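PDB 4ONQ: DNA methyltransferase from Nicotiana tabacum, which probably transfers a methyl group from S-adenosyl-L-methionine to cytosine C5 in DNA, this chain being the catalytic domain of a plant DRM-type de novo methyltransferase. Local coordinates for residues Gln133-Ile138 with Trp164-Val169. The protein carries 5 engineered substitutions. Numbering follows the deposited sequence.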
loop_
_atom_site.group_PDB
_atom_site.type_symbol
_atom_site.label_atom_id
_atom_site.label_comp_id
_atom_site.label_asym_id
_atom_site.label_seq_id
_atom_site.Cartn_x
_atom_site.Cartn_y
_atom_site.Cartn_z
ATOM N N GLN A 133 -12.806 -16.672 19.647
ATOM C CA GLN A 133 -13.219 -16.354 21.005
ATOM C C GLN A 133 -13.922 -15.001 21.055
ATOM O O GLN A 133 -15.006 -14.865 21.624
ATOM C CB GLN A 133 -11.999 -16.368 21.924
ATOM C CG GLN A 133 -12.321 -16.490 23.392
ATOM C CD GLN A 133 -12.660 -15.159 24.017
ATOM O OE1 GLN A 133 -13.546 -15.069 24.865
ATOM N NE2 GLN A 133 -11.952 -14.111 23.600
ATOM N N LEU A 134 -13.307 -14.006 20.434
ATOM C CA LEU A 134 -13.867 -12.662 20.390
ATOM C C LEU A 134 -15.209 -12.593 19.654
ATOM O O LEU A 134 -16.158 -11.988 20.152
ATOM C CB LEU A 134 -12.859 -11.708 19.752
ATOM C CG LEU A 134 -13.329 -10.282 19.477
ATOM C CD1 LEU A 134 -13.707 -9.565 20.771
ATOM C CD2 LEU A 134 -12.236 -9.534 18.738
ATOM N N THR A 135 -15.294 -13.208 18.474
ATOM C CA THR A 135 -16.537 -13.163 17.707
ATOM C C THR A 135 -17.630 -13.949 18.429
ATOM O O THR A 135 -18.821 -13.691 18.254
ATOM C CB THR A 135 -16.367 -13.671 16.246
ATOM O OG1 THR A 135 -15.911 -15.033 16.237
ATOM C CG2 THR A 135 -15.390 -12.798 15.482
ATOM N N ASN A 136 -17.213 -14.912 19.244
ATOM C CA ASN A 136 -18.133 -15.604 20.132
ATOM C C ASN A 136 -18.665 -14.654 21.202
ATOM O O ASN A 136 -19.874 -14.583 21.440
ATOM C CB ASN A 136 -17.451 -16.799 20.782
ATOM C CG ASN A 136 -18.435 -17.741 21.443
ATOM O OD1 ASN A 136 -19.549 -17.931 20.961
ATOM N ND2 ASN A 136 -18.024 -18.335 22.554
ATOM N N ARG A 137 -17.760 -13.917 21.842
ATOM C CA ARG A 137 -18.167 -12.928 22.834
ATOM C C ARG A 137 -19.172 -11.947 22.232
ATOM O O ARG A 137 -20.157 -11.587 22.877
ATOM C CB ARG A 137 -16.963 -12.167 23.407
ATOM C CG ARG A 137 -15.935 -13.032 24.142
ATOM C CD ARG A 137 -16.585 -14.090 25.031
ATOM N NE ARG A 137 -17.565 -13.528 25.955
ATOM C CZ ARG A 137 -18.317 -14.253 26.778
ATOM N NH1 ARG A 137 -18.197 -15.575 26.805
ATOM N NH2 ARG A 137 -19.186 -13.653 27.580
ATOM N N ILE A 138 -18.928 -11.533 20.992
ATOM C CA ILE A 138 -19.801 -10.568 20.325
ATOM C C ILE A 138 -21.168 -11.184 20.024
ATOM O O ILE A 138 -22.223 -10.576 20.298
ATOM C CB ILE A 138 -19.139 -10.006 19.050
ATOM C CG1 ILE A 138 -17.939 -9.138 19.439
ATOM C CG2 ILE A 138 -20.120 -9.190 18.243
ATOM C CD1 ILE A 138 -17.224 -8.529 18.264
ATOM N N TRP A 164 -10.672 -4.541 15.415
ATOM C CA TRP A 164 -10.264 -5.750 14.709
ATOM C C TRP A 164 -10.779 -5.831 13.277
ATOM O O TRP A 164 -10.568 -6.839 12.605
ATOM C CB TRP A 164 -10.718 -6.986 15.489
ATOM C CG TRP A 164 -10.000 -7.153 16.781
ATOM C CD1 TRP A 164 -10.404 -6.714 18.008
ATOM C CD2 TRP A 164 -8.738 -7.798 16.979
ATOM N NE1 TRP A 164 -9.474 -7.057 18.961
ATOM C CE2 TRP A 164 -8.442 -7.721 18.355
ATOM C CE3 TRP A 164 -7.837 -8.448 16.128
ATOM C CZ2 TRP A 164 -7.278 -8.255 18.898
ATOM C CZ3 TRP A 164 -6.684 -8.985 16.671
ATOM C CH2 TRP A 164 -6.413 -8.883 18.042
ATOM N N ASN A 165 -11.445 -4.776 12.816
ATOM C CA ASN A 165 -12.027 -4.762 11.478
ATOM C C ASN A 165 -12.952 -5.958 11.246
ATOM O O ASN A 165 -12.807 -6.700 10.272
ATOM C CB ASN A 165 -10.938 -4.686 10.404
ATOM C CG ASN A 165 -10.530 -3.255 10.089
ATOM O OD1 ASN A 165 -11.304 -2.322 10.290
ATOM N ND2 ASN A 165 -9.313 -3.079 9.581
ATOM N N LEU A 166 -13.899 -6.143 12.160
ATOM C CA LEU A 166 -14.881 -7.208 12.033
ATOM C C LEU A 166 -16.057 -6.730 11.201
ATOM O O LEU A 166 -16.474 -5.583 11.311
ATOM C CB LEU A 166 -15.348 -7.658 13.411
ATOM C CG LEU A 166 -14.205 -8.128 14.305
ATOM C CD1 LEU A 166 -14.722 -8.436 15.687
ATOM C CD2 LEU A 166 -13.512 -9.345 13.713
ATOM N N VAL A 167 -16.579 -7.609 10.357
ATOM C CA VAL A 167 -17.694 -7.268 9.490
ATOM C C VAL A 167 -18.838 -8.238 9.749
ATOM O O VAL A 167 -18.611 -9.378 10.133
ATOM C CB VAL A 167 -17.274 -7.323 8.007
ATOM C CG1 VAL A 167 -16.209 -6.260 7.715
ATOM C CG2 VAL A 167 -16.752 -8.714 7.650
ATOM N N TRP A 168 -20.068 -7.779 9.552
ATOM C CA TRP A 168 -21.235 -8.626 9.774
ATOM C C TRP A 168 -21.457 -9.554 8.593
ATOM O O TRP A 168 -21.462 -9.109 7.451
ATOM C CB TRP A 168 -22.485 -7.779 10.033
ATOM C CG TRP A 168 -22.347 -6.917 11.247
ATOM C CD1 TRP A 168 -21.847 -5.644 11.302
ATOM C CD2 TRP A 168 -22.696 -7.271 12.591
ATOM N NE1 TRP A 168 -21.871 -5.183 12.601
ATOM C CE2 TRP A 168 -22.386 -6.162 13.410
ATOM C CE3 TRP A 168 -23.237 -8.418 13.184
ATOM C CZ2 TRP A 168 -22.604 -6.165 14.788
ATOM C CZ3 TRP A 168 -23.451 -8.421 14.552
ATOM C CH2 TRP A 168 -23.133 -7.300 15.339
ATOM N N VAL A 169 -21.626 -10.844 8.875
ATOM C CA VAL A 169 -21.830 -11.837 7.820
ATOM C C VAL A 169 -23.103 -12.644 8.032
ATOM O O VAL A 169 -23.468 -13.480 7.209
ATOM C CB VAL A 169 -20.635 -12.800 7.707
ATOM C CG1 VAL A 169 -19.403 -12.046 7.226
ATOM C CG2 VAL A 169 -20.377 -13.478 9.041
#
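L134 lays its CD2 methyl over one face of the W164 indole, above the pyrrole part. CD2 sits 3.7 Å from the centroid of the five-membered ring and 23° off its normal, a CH-pi contact that leans toward the CD1 corner, where CD2 and W164 CD1 are 3.4 Å apart. The leucine gets there because CG stands anti to its own backbone N (chi1 173°), sending the branch out from helix 132-143 toward the end of helix 151-164. W164 closes that second helix; N165 follows with positive phi, and the chain then leads into strand 166-170. Helix 132-143 packs across the junction where helix 151-164 gives way to the strand, passing over the two-stranded antiparallel sheet of 166-170 and 173-176, a small sheet distinct from the seven-stranded mixed sheet of the methyltransferase fold. Helix and strand segments run at 58° to each other, 11.3 Å apart at closest approach, a gap bridged entirely by side chains. L166 fills the middle of it. Its CG is anti to the carbonyl carbon, and CD1 reaches 3.6 Å from CD1 of I138, one helical turn beyond L134. I138 meets it with an extended CG1-CD1 arm, the two side chains crossing obliquely. The same L166 CD1 is 4.1 Å from L134 CD2, so one methyl touches both L134 and I138, while L166 CD2 lies more loosely at 4.3 Å from T135 CG2. T135 turns its hydroxyl to the carbonyl of A132 in a hydrogen bond, and V174 of the partner strand packs against both T135 and I138.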